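Local coordinates for protein putative NADPH:quinone oxidoreductase (Ralstonia eutropha, PDB 3IUP) that binds NADPH and probably catalyses the NADPH-dependent reduction of quinones, at residues 341-346 and 367-372; 41-46 and 150-155; 47-52 and 359-364. All blocks are in the same frame, centred on the assembly; numbering follows the deposited sequence.

Contact 1. Residues 341-346 and 367-372; sequences HYSKEI and EKYLIN. With NDP (NADPH dihydro-nicotinamide-adenine-dinucleotide phosphate), chain C.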
loop_
_atom_site.group_PDB
_atom_site.type_symbol
_atom_site.label_atom_id
_atom_site.label_comp_id
_atom_site.label_asym_id
_atom_site.label_seq_id
_atom_site.Cartn_x
_atom_site.Cartn_y
_atom_site.Cartn_z
ATOM N N HIS A 341 21.021 5.535 23.249
ATOM C CA HIS A 341 22.422 5.973 23.219
ATOM C C HIS A 341 22.574 7.246 22.390
ATOM O O HIS A 341 21.993 7.345 21.308
ATOM C CB HIS A 341 23.301 4.890 22.584
ATOM C CG HIS A 341 24.712 5.338 22.323
ATOM N ND1 HIS A 341 25.648 5.466 23.337
ATOM C CD2 HIS A 341 25.347 5.684 21.171
ATOM C CE1 HIS A 341 26.796 5.881 22.819
ATOM N NE2 HIS A 341 26.639 6.025 21.511
ATOM N N TYR A 342 23.345 8.213 22.892
ATOM C CA TYR A 342 23.727 9.383 22.100
ATOM C C TYR A 342 25.234 9.416 21.995
ATOM O O TYR A 342 25.912 9.082 22.962
ATOM C CB TYR A 342 23.259 10.662 22.784
ATOM C CG TYR A 342 21.812 10.582 23.199
ATOM C CD1 TYR A 342 20.784 10.730 22.259
ATOM C CD2 TYR A 342 21.467 10.296 24.492
ATOM C CE1 TYR A 342 19.449 10.658 22.648
ATOM C CE2 TYR A 342 20.147 10.200 24.887
ATOM C CZ TYR A 342 19.135 10.384 23.960
ATOM O OH TYR A 342 17.834 10.264 24.380
ATOM N N SER A 343 25.767 9.832 20.863
ATOM C CA SER A 343 27.208 9.920 20.715
ATOM C C SER A 343 27.766 11.234 21.235
ATOM O O SER A 343 28.935 11.336 21.500
ATOM C CB SER A 343 27.619 9.678 19.264
ATOM O OG SER A 343 27.134 10.699 18.422
ATOM N N LYS A 344 26.935 12.268 21.381
ATOM C CA LYS A 344 27.423 13.561 21.846
ATOM C C LYS A 344 26.254 14.376 22.421
ATOM O O LYS A 344 25.123 14.240 21.951
ATOM C CB LYS A 344 28.079 14.325 20.692
ATOM C CG LYS A 344 28.977 15.514 21.098
ATOM C CD LYS A 344 29.690 16.042 19.813
ATOM C CE LYS A 344 30.788 17.059 20.109
ATOM N NZ LYS A 344 32.055 16.384 20.602
ATOM N N GLU A 345 26.514 15.154 23.464
ATOM C CA GLU A 345 25.558 16.149 23.954
ATOM C C GLU A 345 26.076 17.530 23.596
ATOM O O GLU A 345 27.229 17.871 23.928
ATOM C CB GLU A 345 25.371 16.048 25.454
ATOM C CG GLU A 345 24.423 17.108 26.022
ATOM C CD GLU A 345 24.139 16.959 27.508
ATOM O OE1 GLU A 345 23.560 15.932 27.908
ATOM O OE2 GLU A 345 24.449 17.879 28.282
ATOM N N ILE A 346 25.249 18.325 22.911
ATOM C CA ILE A 346 25.692 19.622 22.417
ATOM C C ILE A 346 24.804 20.756 22.892
ATOM O O ILE A 346 23.636 20.542 23.222
ATOM C CB ILE A 346 25.761 19.639 20.869
ATOM C CG1 ILE A 346 24.388 19.362 20.244
ATOM C CG2 ILE A 346 26.761 18.587 20.347
ATOM C CD1 ILE A 346 24.370 19.490 18.707
ATOM N N GLU A 367 25.091 7.295 16.260
ATOM C CA GLU A 367 25.551 8.660 16.144
ATOM C C GLU A 367 24.376 9.619 16.251
ATOM O O GLU A 367 24.292 10.547 15.452
ATOM C CB GLU A 367 26.351 8.880 14.850
ATOM C CG GLU A 367 27.612 8.019 14.811
ATOM C CD GLU A 367 28.574 8.343 13.690
ATOM O OE1 GLU A 367 29.113 9.478 13.684
ATOM O OE2 GLU A 367 28.822 7.430 12.828
ATOM N N LYS A 368 23.484 9.366 17.213
ATOM C CA LYS A 368 22.443 10.312 17.570
ATOM C C LYS A 368 22.972 11.371 18.554
ATOM O O LYS A 368 23.648 11.046 19.532
ATOM C CB LYS A 368 21.226 9.625 18.142
ATOM C CG LYS A 368 20.019 10.586 18.311
ATOM C CD LYS A 368 18.811 9.941 18.948
ATOM C CE LYS A 368 18.135 8.911 18.022
ATOM N NZ LYS A 368 17.467 9.534 16.876
ATOM N N TYR A 369 22.662 12.626 18.269
ATOM C CA TYR A 369 23.106 13.742 19.101
ATOM C C TYR A 369 21.969 14.173 20.034
ATOM O O TYR A 369 20.821 14.179 19.625
ATOM C CB TYR A 369 23.550 14.924 18.235
ATOM C CG TYR A 369 24.990 14.878 17.752
ATOM C CD1 TYR A 369 25.624 13.687 17.442
ATOM C CD2 TYR A 369 25.712 16.068 17.602
ATOM C CE1 TYR A 369 26.960 13.691 17.008
ATOM C CE2 TYR A 369 27.030 16.081 17.175
ATOM C CZ TYR A 369 27.646 14.885 16.886
ATOM O OH TYR A 369 28.948 14.935 16.452
ATOM N N LEU A 370 22.328 14.571 21.254
ATOM C CA LEU A 370 21.381 15.084 22.273
ATOM C C LEU A 370 21.690 16.560 22.451
ATOM O O LEU A 370 22.854 16.929 22.585
ATOM C CB LEU A 370 21.596 14.384 23.586
ATOM C CG LEU A 370 20.626 14.718 24.715
ATOM C CD1 LEU A 370 19.220 14.218 24.332
ATOM C CD2 LEU A 370 21.135 14.095 26.035
ATOM N N ILE A 371 20.671 17.401 22.413
ATOM C CA ILE A 371 20.853 18.813 22.677
ATOM C C ILE A 371 20.497 19.093 24.109
ATOM O O ILE A 371 19.452 18.631 24.630
ATOM C CB ILE A 371 19.962 19.700 21.779
ATOM C CG1 ILE A 371 20.235 19.476 20.291
ATOM C CG2 ILE A 371 20.116 21.236 22.116
ATOM C CD1 ILE A 371 19.064 19.955 19.389
ATOM N N ASN A 372 21.343 19.870 24.772
ATOM C CA ASN A 372 20.965 20.469 26.031
ATOM C C ASN A 372 20.841 21.965 25.808
ATOM O O ASN A 372 21.851 22.665 25.739
ATOM C CB ASN A 372 21.993 20.178 27.122
ATOM C CG ASN A 372 21.667 20.895 28.436
ATOM O OD1 ASN A 372 20.739 21.702 28.522
ATOM N ND2 ASN A 372 22.409 20.557 29.470
HETATM P PA NDP C . 18.837 6.405 14.354
HETATM O O1A NDP C . 19.120 5.923 15.689
HETATM O O2A NDP C . 19.440 7.679 13.902
HETATM O O5B NDP C . 19.340 5.180 13.359
HETATM C C5B NDP C . 19.089 5.352 11.960
HETATM C C4B NDP C . 19.426 4.072 11.258
HETATM O O4B NDP C . 19.123 4.294 9.911
HETATM C C3B NDP C . 20.912 3.694 11.367
HETATM O O3B NDP C . 21.151 2.347 11.718
HETATM C C2B NDP C . 21.440 3.914 9.932
HETATM O O2B NDP C . 22.446 2.986 9.528
HETATM C C1B NDP C . 20.167 3.711 9.122
HETATM N N9A NDP C . 20.178 4.410 7.831
HETATM C C8A NDP C . 20.472 5.747 7.655
HETATM N N7A NDP C . 20.301 6.058 6.358
HETATM C C5A NDP C . 19.880 4.928 5.683
HETATM C C6A NDP C . 19.556 4.641 4.342
HETATM N N6A NDP C . 19.687 5.530 3.341
HETATM N N1A NDP C . 19.154 3.365 4.008
HETATM C C2A NDP C . 19.096 2.371 4.934
HETATM N N3A NDP C . 19.411 2.654 6.243
HETATM C C4A NDP C . 19.796 3.899 6.613
HETATM O O3 NDP C . 17.267 6.572 14.006
HETATM P PN NDP C . 16.075 6.475 15.010
HETATM O O1N NDP C . 16.053 5.260 15.786
HETATM O O2N NDP C . 15.895 7.749 15.786
HETATM O O5D NDP C . 14.841 6.407 13.947
HETATM C C5D NDP C . 14.636 5.204 13.191
HETATM C C4D NDP C . 13.616 5.462 12.087
HETATM O O4D NDP C . 12.318 5.485 12.719
HETATM C C3D NDP C . 13.780 6.780 11.303
HETATM O O3D NDP C . 13.479 6.605 9.933
HETATM C C2D NDP C . 12.709 7.650 11.941
HETATM O O2D NDP C . 12.251 8.738 11.152
HETATM C C1D NDP C . 11.623 6.592 12.149
HETATM N N1N NDP C . 10.537 7.028 13.057
HETATM C C2N NDP C . 9.319 7.206 12.488
HETATM C C3N NDP C . 8.243 7.625 13.225
HETATM C C7N NDP C . 6.861 7.686 12.601
HETATM O O7N NDP C . 5.856 8.241 13.389
HETATM N N7N NDP C . 6.569 7.273 11.361
HETATM C C4N NDP C . 8.324 7.621 14.702
HETATM C C5N NDP C . 9.715 7.391 15.239
HETATM C C6N NDP C . 10.771 7.092 14.386
HETATM P P2B NDP C . 23.840 3.497 8.824
HETATM O O1X NDP C . 24.888 3.586 9.942
HETATM O O2X NDP C . 23.687 4.840 8.117
HETATM O O3X NDP C . 24.164 2.382 7.817
HETATM O O HOH W 1 23.119 6.883 18.860
HETATM O O HOH W 2 29.196 10.603 16.165
#

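Contact 2. Residues 41-46 and 150-155; sequences ASPLNP and GASSFV. With NDP (NADPH dihydro-nicotinamide-adenine-dinucleotide phosphate), chain C.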
loop_
_atom_site.group_PDB
_atom_site.type_symbol
_atom_site.label_atom_id
_atom_site.label_comp_id
_atom_site.label_asym_id
_atom_site.label_seq_id
_atom_site.Cartn_x
_atom_site.Cartn_y
_atom_site.Cartn_z
ATOM N N ALA A 41 17.457 18.413 27.924
ATOM C CA ALA A 41 17.778 17.275 27.053
ATOM C C ALA A 41 16.711 17.150 25.978
ATOM O O ALA A 41 15.533 16.981 26.287
ATOM C CB ALA A 41 17.902 15.970 27.819
ATOM N N SER A 42 17.116 17.206 24.721
ATOM C CA SER A 42 16.189 17.007 23.618
ATOM C C SER A 42 16.954 16.382 22.438
ATOM O O SER A 42 17.969 16.917 22.023
ATOM C CB SER A 42 15.581 18.349 23.231
ATOM O OG SER A 42 14.684 18.263 22.171
ATOM N N PRO A 43 16.454 15.273 21.891
ATOM C CA PRO A 43 17.213 14.563 20.885
ATOM C C PRO A 43 17.027 15.182 19.521
ATOM O O PRO A 43 16.001 15.804 19.267
ATOM C CB PRO A 43 16.600 13.163 20.944
ATOM C CG PRO A 43 15.180 13.413 21.260
ATOM C CD PRO A 43 15.224 14.554 22.245
ATOM N N LEU A 44 18.031 15.005 18.647
ATOM C CA LEU A 44 17.933 15.312 17.237
ATOM C C LEU A 44 17.536 14.040 16.487
ATOM O O LEU A 44 18.371 13.189 16.158
ATOM C CB LEU A 44 19.270 15.833 16.713
ATOM C CG LEU A 44 19.502 17.306 16.973
ATOM C CD1 LEU A 44 21.002 17.610 17.018
ATOM C CD2 LEU A 44 18.780 18.138 15.884
ATOM N N ASN A 45 16.249 13.855 16.312
ATOM C CA ASN A 45 15.734 12.667 15.654
ATOM C C ASN A 45 15.547 13.022 14.156
ATOM O O ASN A 45 15.414 14.216 13.784
ATOM C CB ASN A 45 14.398 12.275 16.238
ATOM C CG ASN A 45 14.457 11.789 17.669
ATOM O OD1 ASN A 45 15.423 11.119 18.103
ATOM N ND2 ASN A 45 13.367 12.109 18.444
ATOM N N PRO A 46 15.443 12.004 13.298
ATOM C CA PRO A 46 15.219 12.239 11.858
ATOM C C PRO A 46 13.997 13.093 11.551
ATOM O O PRO A 46 14.094 13.963 10.708
ATOM C CB PRO A 46 15.081 10.811 11.306
ATOM C CG PRO A 46 16.025 10.016 12.189
ATOM C CD PRO A 46 15.654 10.570 13.580
ATOM N N GLY A 150 15.315 10.719 30.133
ATOM C CA GLY A 150 13.958 10.819 29.621
ATOM C C GLY A 150 13.751 11.621 28.368
ATOM O O GLY A 150 12.622 11.862 27.972
ATOM N N ALA A 151 14.836 12.031 27.734
ATOM C CA ALA A 151 14.782 12.970 26.613
ATOM C C ALA A 151 14.029 12.410 25.405
ATOM O O ALA A 151 13.514 13.166 24.579
ATOM C CB ALA A 151 16.193 13.320 26.216
ATOM N N SER A 152 14.069 11.083 25.302
ATOM C CA SER A 152 13.552 10.366 24.144
ATOM C C SER A 152 12.421 9.455 24.580
ATOM O O SER A 152 12.320 8.333 24.110
ATOM C CB SER A 152 14.684 9.541 23.517
ATOM O OG SER A 152 15.655 10.391 22.902
ATOM N N SER A 153 11.561 9.933 25.477
ATOM C CA SER A 153 10.527 9.080 26.072
ATOM C C SER A 153 9.364 8.793 25.128
ATOM O O SER A 153 8.586 7.851 25.365
ATOM C CB SER A 153 9.952 9.753 27.332
ATOM O OG SER A 153 10.912 9.741 28.340
ATOM N N PHE A 154 9.173 9.626 24.123
ATOM C CA PHE A 154 7.951 9.520 23.309
ATOM C C PHE A 154 8.164 8.888 21.938
ATOM O O PHE A 154 7.543 7.865 21.610
ATOM C CB PHE A 154 7.272 10.878 23.160
ATOM C CG PHE A 154 6.717 11.436 24.438
ATOM C CD1 PHE A 154 5.386 11.232 24.767
ATOM C CD2 PHE A 154 7.500 12.211 25.282
ATOM C CE1 PHE A 154 4.837 11.779 25.940
ATOM C CE2 PHE A 154 6.977 12.754 26.445
ATOM C CZ PHE A 154 5.642 12.540 26.784
ATOM N N VAL A 155 8.973 9.522 21.094
ATOM C CA VAL A 155 8.947 9.241 19.676
ATOM C C VAL A 155 9.371 7.771 19.407
ATOM O O VAL A 155 8.622 6.965 18.837
ATOM C CB VAL A 155 9.830 10.250 18.903
ATOM C CG1 VAL A 155 10.060 9.885 17.413
ATOM C CG2 VAL A 155 9.182 11.709 19.003
HETATM P PA NDP C . 18.837 6.405 14.354
HETATM O O1A NDP C . 19.120 5.923 15.689
HETATM O O2A NDP C . 19.440 7.679 13.902
HETATM O O5B NDP C . 19.340 5.180 13.359
HETATM C C5B NDP C . 19.089 5.352 11.960
HETATM C C4B NDP C . 19.426 4.072 11.258
HETATM O O4B NDP C . 19.123 4.294 9.911
HETATM C C3B NDP C . 20.912 3.694 11.367
HETATM O O3B NDP C . 21.151 2.347 11.718
HETATM C C2B NDP C . 21.440 3.914 9.932
HETATM O O2B NDP C . 22.446 2.986 9.528
HETATM C C1B NDP C . 20.167 3.711 9.122
HETATM N N9A NDP C . 20.178 4.410 7.831
HETATM C C8A NDP C . 20.472 5.747 7.655
HETATM N N7A NDP C . 20.301 6.058 6.358
HETATM C C5A NDP C . 19.880 4.928 5.683
HETATM C C6A NDP C . 19.556 4.641 4.342
HETATM N N6A NDP C . 19.687 5.530 3.341
HETATM N N1A NDP C . 19.154 3.365 4.008
HETATM C C2A NDP C . 19.096 2.371 4.934
HETATM N N3A NDP C . 19.411 2.654 6.243
HETATM C C4A NDP C . 19.796 3.899 6.613
HETATM O O3 NDP C . 17.267 6.572 14.006
HETATM P PN NDP C . 16.075 6.475 15.010
HETATM O O1N NDP C . 16.053 5.260 15.786
HETATM O O2N NDP C . 15.895 7.749 15.786
HETATM O O5D NDP C . 14.841 6.407 13.947
HETATM C C5D NDP C . 14.636 5.204 13.191
HETATM C C4D NDP C . 13.616 5.462 12.087
HETATM O O4D NDP C . 12.318 5.485 12.719
HETATM C C3D NDP C . 13.780 6.780 11.303
HETATM O O3D NDP C . 13.479 6.605 9.933
HETATM C C2D NDP C . 12.709 7.650 11.941
HETATM O O2D NDP C . 12.251 8.738 11.152
HETATM C C1D NDP C . 11.623 6.592 12.149
HETATM N N1N NDP C . 10.537 7.028 13.057
HETATM C C2N NDP C . 9.319 7.206 12.488
HETATM C C3N NDP C . 8.243 7.625 13.225
HETATM C C7N NDP C . 6.861 7.686 12.601
HETATM O O7N NDP C . 5.856 8.241 13.389
HETATM N N7N NDP C . 6.569 7.273 11.361
HETATM C C4N NDP C . 8.324 7.621 14.702
HETATM C C5N NDP C . 9.715 7.391 15.239
HETATM C C6N NDP C . 10.771 7.092 14.386
HETATM P P2B NDP C . 23.840 3.497 8.824
HETATM O O1X NDP C . 24.888 3.586 9.942
HETATM O O2X NDP C . 23.687 4.840 8.117
HETATM O O3X NDP C . 24.164 2.382 7.817
HETATM O O HOH W 3 15.438 9.671 20.358
#

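Contact 3. Residues 47-52 and 359-364; sequences SDLGLL and VYNKRA. With NDP (NADPH dihydro-nicotinamide-adenine-dinucleotide phosphate), chain C.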
loop_
_atom_site.group_PDB
_atom_site.type_symbol
_atom_site.label_atom_id
_atom_site.label_comp_id
_atom_site.label_asym_id
_atom_site.label_seq_id
_atom_site.Cartn_x
_atom_site.Cartn_y
_atom_site.Cartn_z
ATOM N N SER A 47 12.902 12.929 12.295
ATOM C CA SER A 47 11.729 13.801 12.141
ATOM C C SER A 47 12.088 15.254 12.393
ATOM O O SER A 47 11.645 16.134 11.685
ATOM C CB SER A 47 10.611 13.391 13.089
ATOM O OG SER A 47 11.178 12.985 14.346
ATOM N N ASP A 48 12.963 15.494 13.375
ATOM C CA ASP A 48 13.387 16.869 13.687
ATOM C C ASP A 48 14.262 17.455 12.601
ATOM O O ASP A 48 14.133 18.608 12.259
ATOM C CB ASP A 48 14.137 16.915 15.020
ATOM C CG ASP A 48 13.290 16.363 16.194
ATOM O OD1 ASP A 48 12.133 16.892 16.364
ATOM O OD2 ASP A 48 13.771 15.408 16.887
ATOM N N LEU A 49 15.160 16.630 12.045
ATOM C CA LEU A 49 16.098 17.090 11.043
ATOM C C LEU A 49 15.308 17.512 9.797
ATOM O O LEU A 49 15.700 18.447 9.096
ATOM C CB LEU A 49 17.081 15.950 10.719
ATOM C CG LEU A 49 17.932 15.488 11.884
ATOM C CD1 LEU A 49 18.820 14.301 11.427
ATOM C CD2 LEU A 49 18.760 16.552 12.442
ATOM N N GLY A 50 14.205 16.828 9.538
ATOM C CA GLY A 50 13.334 17.145 8.395
ATOM C C GLY A 50 12.813 18.567 8.508
ATOM O O GLY A 50 12.855 19.364 7.567
ATOM N N LEU A 51 12.390 18.920 9.700
ATOM C CA LEU A 51 11.873 20.282 9.927
ATOM C C LEU A 51 12.994 21.296 9.998
ATOM O O LEU A 51 12.914 22.398 9.433
ATOM C CB LEU A 51 11.031 20.295 11.201
ATOM C CG LEU A 51 10.365 21.626 11.506
ATOM C CD1 LEU A 51 9.398 22.047 10.356
ATOM C CD2 LEU A 51 9.652 21.510 12.878
ATOM N N LEU A 52 14.075 20.919 10.649
ATOM C CA LEU A 52 15.199 21.803 10.837
ATOM C C LEU A 52 15.774 22.328 9.502
ATOM O O LEU A 52 16.004 23.528 9.327
ATOM C CB LEU A 52 16.257 21.073 11.657
ATOM C CG LEU A 52 17.527 21.803 12.049
ATOM C CD1 LEU A 52 17.206 23.082 12.915
ATOM C CD2 LEU A 52 18.448 20.774 12.808
ATOM N N VAL A 359 27.981 15.576 10.995
ATOM C CA VAL A 359 27.826 14.271 11.648
ATOM C C VAL A 359 26.399 13.891 11.922
ATOM O O VAL A 359 25.930 12.836 11.491
ATOM C CB VAL A 359 28.650 14.226 12.951
ATOM C CG1 VAL A 359 28.520 12.856 13.645
ATOM C CG2 VAL A 359 30.090 14.632 12.647
ATOM N N TYR A 360 25.649 14.756 12.609
ATOM C CA TYR A 360 24.358 14.336 13.051
ATOM C C TYR A 360 23.359 14.144 11.899
ATOM O O TYR A 360 22.455 13.307 11.971
ATOM C CB TYR A 360 23.869 15.224 14.202
ATOM C CG TYR A 360 23.443 16.658 13.935
ATOM C CD1 TYR A 360 22.253 16.936 13.281
ATOM C CD2 TYR A 360 24.165 17.714 14.469
ATOM C CE1 TYR A 360 21.824 18.264 13.091
ATOM C CE2 TYR A 360 23.740 19.028 14.337
ATOM C CZ TYR A 360 22.558 19.295 13.626
ATOM O OH TYR A 360 22.148 20.595 13.475
ATOM N N ASN A 361 23.564 14.884 10.834
ATOM C CA ASN A 361 22.690 14.786 9.688
ATOM C C ASN A 361 22.892 13.493 8.850
ATOM O O ASN A 361 22.104 13.250 7.934
ATOM C CB ASN A 361 22.743 16.072 8.844
ATOM C CG ASN A 361 21.480 16.259 8.021
ATOM O OD1 ASN A 361 20.397 15.830 8.429
ATOM N ND2 ASN A 361 21.617 16.822 6.844
ATOM N N LYS A 362 23.856 12.624 9.219
ATOM C CA LYS A 362 24.019 11.337 8.509
ATOM C C LYS A 362 22.959 10.334 8.927
ATOM O O LYS A 362 22.735 9.353 8.211
ATOM C CB LYS A 362 25.366 10.697 8.777
ATOM C CG LYS A 362 26.602 11.516 8.442
ATOM C CD LYS A 362 27.839 10.698 8.839
ATOM N N ARG A 363 22.309 10.541 10.080
ATOM C CA ARG A 363 21.420 9.503 10.677
ATOM C C ARG A 363 22.133 8.118 10.664
ATOM O O ARG A 363 21.539 7.073 10.339
ATOM C CB ARG A 363 20.040 9.431 9.971
ATOM C CG ARG A 363 19.384 10.825 9.758
ATOM C CD ARG A 363 19.655 11.307 8.329
ATOM N NE ARG A 363 19.287 12.703 8.093
ATOM C CZ ARG A 363 18.045 13.115 7.847
ATOM N NH1 ARG A 363 17.035 12.241 7.837
ATOM N NH2 ARG A 363 17.803 14.403 7.643
ATOM N N ALA A 364 23.396 8.162 11.053
ATOM C CA ALA A 364 24.268 6.971 11.117
ATOM C C ALA A 364 24.050 6.231 12.435
ATOM O O ALA A 364 23.766 6.859 13.475
ATOM C CB ALA A 364 25.724 7.432 10.977
HETATM P PA NDP C . 18.837 6.405 14.354
HETATM O O1A NDP C . 19.120 5.923 15.689
HETATM O O2A NDP C . 19.440 7.679 13.902
HETATM O O5B NDP C . 19.340 5.180 13.359
HETATM C C5B NDP C . 19.089 5.352 11.960
HETATM C C4B NDP C . 19.426 4.072 11.258
HETATM O O4B NDP C . 19.123 4.294 9.911
HETATM C C3B NDP C . 20.912 3.694 11.367
HETATM O O3B NDP C . 21.151 2.347 11.718
HETATM C C2B NDP C . 21.440 3.914 9.932
HETATM O O2B NDP C . 22.446 2.986 9.528
HETATM C C1B NDP C . 20.167 3.711 9.122
HETATM N N9A NDP C . 20.178 4.410 7.831
HETATM C C8A NDP C . 20.472 5.747 7.655
HETATM N N7A NDP C . 20.301 6.058 6.358
HETATM C C5A NDP C . 19.880 4.928 5.683
HETATM C C6A NDP C . 19.556 4.641 4.342
HETATM N N6A NDP C . 19.687 5.530 3.341
HETATM N N1A NDP C . 19.154 3.365 4.008
HETATM C C2A NDP C . 19.096 2.371 4.934
HETATM N N3A NDP C . 19.411 2.654 6.243
HETATM C C4A NDP C . 19.796 3.899 6.613
HETATM O O3 NDP C . 17.267 6.572 14.006
HETATM P PN NDP C . 16.075 6.475 15.010
HETATM O O1N NDP C . 16.053 5.260 15.786
HETATM O O2N NDP C . 15.895 7.749 15.786
HETATM O O5D NDP C . 14.841 6.407 13.947
HETATM C C5D NDP C . 14.636 5.204 13.191
HETATM C C4D NDP C . 13.616 5.462 12.087
HETATM O O4D NDP C . 12.318 5.485 12.719
HETATM C C3D NDP C . 13.780 6.780 11.303
HETATM O O3D NDP C . 13.479 6.605 9.933
HETATM C C2D NDP C . 12.709 7.650 11.941
HETATM O O2D NDP C . 12.251 8.738 11.152
HETATM C C1D NDP C . 11.623 6.592 12.149
HETATM N N1N NDP C . 10.537 7.028 13.057
HETATM C C2N NDP C . 9.319 7.206 12.488
HETATM C C3N NDP C . 8.243 7.625 13.225
HETATM C C7N NDP C . 6.861 7.686 12.601
HETATM O O7N NDP C . 5.856 8.241 13.389
HETATM N N7N NDP C . 6.569 7.273 11.361
HETATM C C4N NDP C . 8.324 7.621 14.702
HETATM C C5N NDP C . 9.715 7.391 15.239
HETATM C C6N NDP C . 10.771 7.092 14.386
HETATM P P2B NDP C . 23.840 3.497 8.824
HETATM O O1X NDP C . 24.888 3.586 9.942
HETATM O O2X NDP C . 23.687 4.840 8.117
HETATM O O3X NDP C . 24.164 2.382 7.817
#

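Contact 1. Residues 341-346 and 367-372
Glu345 and Leu370 face each other in a parallel beta bridge, where strands 344-347 and 369-372 join the mixed sheet of the GroES-like part of a medium-chain reductase fold. The tight part of the pairing centres on Leu370. Its N-H points at Lys344 O (2.9 Å), while Leu370 O takes the N-H of Ile346 at 2.8 Å; Asn372 N then bonds to Ile346 O. CD1 of Leu370 lies over one face of the Tyr342 ring, 4.0 Å from the ring centroid, and the Tyr342 hydroxyl is hydrogen-bonded to Ser152. Tyr369, Ile346 and Ile371 pack under helices 348-351 and 354-360.

The loose, solvent side lies at His341, Ser343 and the end of Lys344. CB of Lys344 sits over the centre of the Tyr369 ring; the chain follows the ring as far as CD, beside the Tyr369 hydroxyl, and only its end leads away. At the loop end Ser343 N bonds to Lys368 O (2.8 Å), and two waters add bridges: one lies between Ser343 OG and Glu367 OE1, another accepts from Lys368 N and is hydrogen-bonded to His341 O. Beside Tyr342 runs Lys368, bent near its end; its NZ donates to NADPH O2N at 2.6 Å.

Contact 2. Residues 41-46 and 150-155
The backbones of 41-46 and 150-155 come closest at Ser42 and Ala151, 5.2 Å between CA atoms, and have diverged to 8.6 Å by the CA atoms of Asn45 and Val155. The first segment runs from the end of strand 34-43 to the start of helix 46-53 in the GroES-like region of a medium-chain reductase fold; the second is the connection between helices 147-150 and 155-169, which opens with a type I turn from Gly150 to Ser153. Ser153 OG reinforces that turn by donating to Gly150 O.

The two segments meet mainly through small side chains. At the strand end the methyl groups of Ala41 and Ala151 touch, CB to CB at 3.5 Å. Further along, the Pro43 ring lies against the loop backbone: its CD is 3.2 Å from Ala151 O, and CB and CG both border the hydroxyl of Ser152.

Where the backbones spread apart, water takes over. A single molecule donates to Asn45 OD1 at 2.7 Å and also hydrogen-bonds Ser152 OG, which Tyr342 OH holds as well, so it links the two segments through side chains. Asn45 OD1 has a second donor in Lys368 NZ. The amide nitrogen of Asn45 is given to Glu97, whose carboxylate also receives the N-H groups of Phe154 and Val155; one acidic side chain thereby ties both segments together from outside. With ND2 so placed, it rests 4.0 Å from Val155 CB, the two side chains approaching from opposite directions.

Both segments end on the cofactor. Pro46 CB lies near the ribose hydroxyl O2D. Val155 has CG1 opposite its backbone N (chi1 170°), which carries that methyl to the nicotinamide ring, 3.3 Å from NADPH C5N.

Contact 3. Residues 47-52 and 359-364
Leu49 and Tyr360 make the main apolar contact between 47-52 and 359-364. CD2 of Leu49 reaches the edge of the tyrosine ring, 3.6 Å from CE1, and the two side chains meet at a slant. One helical turn on, Leu52 crosses the same ring at about a right angle, again at the edge, with CD2 3.8 Å from the Tyr360 hydroxyl oxygen. The ring is sent this way by a first torsion that lodges CG between the backbone N and the carbonyl carbon (chi1 72°), and Val351 O holds the hydroxyl by a hydrogen bond.

A second kind of packing sets a methyl group against a flat charged group. CD1 of Leu49 stands over one face of the Arg363 guanidinium, displaced towards its rim, while CB of Leu49 is 3.5 Å from Arg363 NH2. These contacts join helix 46-53 of the GroES-like region to the end of helix 354-360, where a type I turn from Tyr360 to Arg363 leads the chain out of the helix and Arg363 adopts a positive phi of 47°.

Polar bonds within the turn fix the guanidinium for that packing. Arg363 grips Asn361 side-on with two nitrogens: NE donates to the backbone O of Asn361 at 2.9 Å, and NH2 to its OD1 at 3.1 Å. Both acceptors lie close to the guanidinium plane, although NE itself approaches from above the carbonyl plane at Asn361 O.

Contacts with other partners flank the packing. On the outer side of helix 46-53, Ser47 O accepts from Arg274 NH2 of the second subunit. On the cofactor side, Arg363 O is 3.2 Å from C8A of the NADPH adenine, and Ala364 CA is 3.6 Å from O1X of the 2'-phosphate.

Overall arrangement
The three contacts crowd round one NADPH, with centres 10 to 12 Å apart. Contacts 1 and 2 share the mixed sheet, in which strand 369-372 runs between 344-347 and 34-43. Contact 3 adds the helices that adjoin those strands in sequence: helix 46-53 follows strand 34-43, and helix 354-360 precedes strand 369-372. Contact 2 closes before contact 1 opens, whereas contact 3 alternates with each of the others. Segments from the first half of the chain and from its C-terminal part are thus gathered at the cofactor, contact 1 meeting its diphosphate, contact 2 its nicotinamide end and contact 3 its adenine and 2'-phosphate. Leu44 packs on Leu49 and Ile371, linking all three.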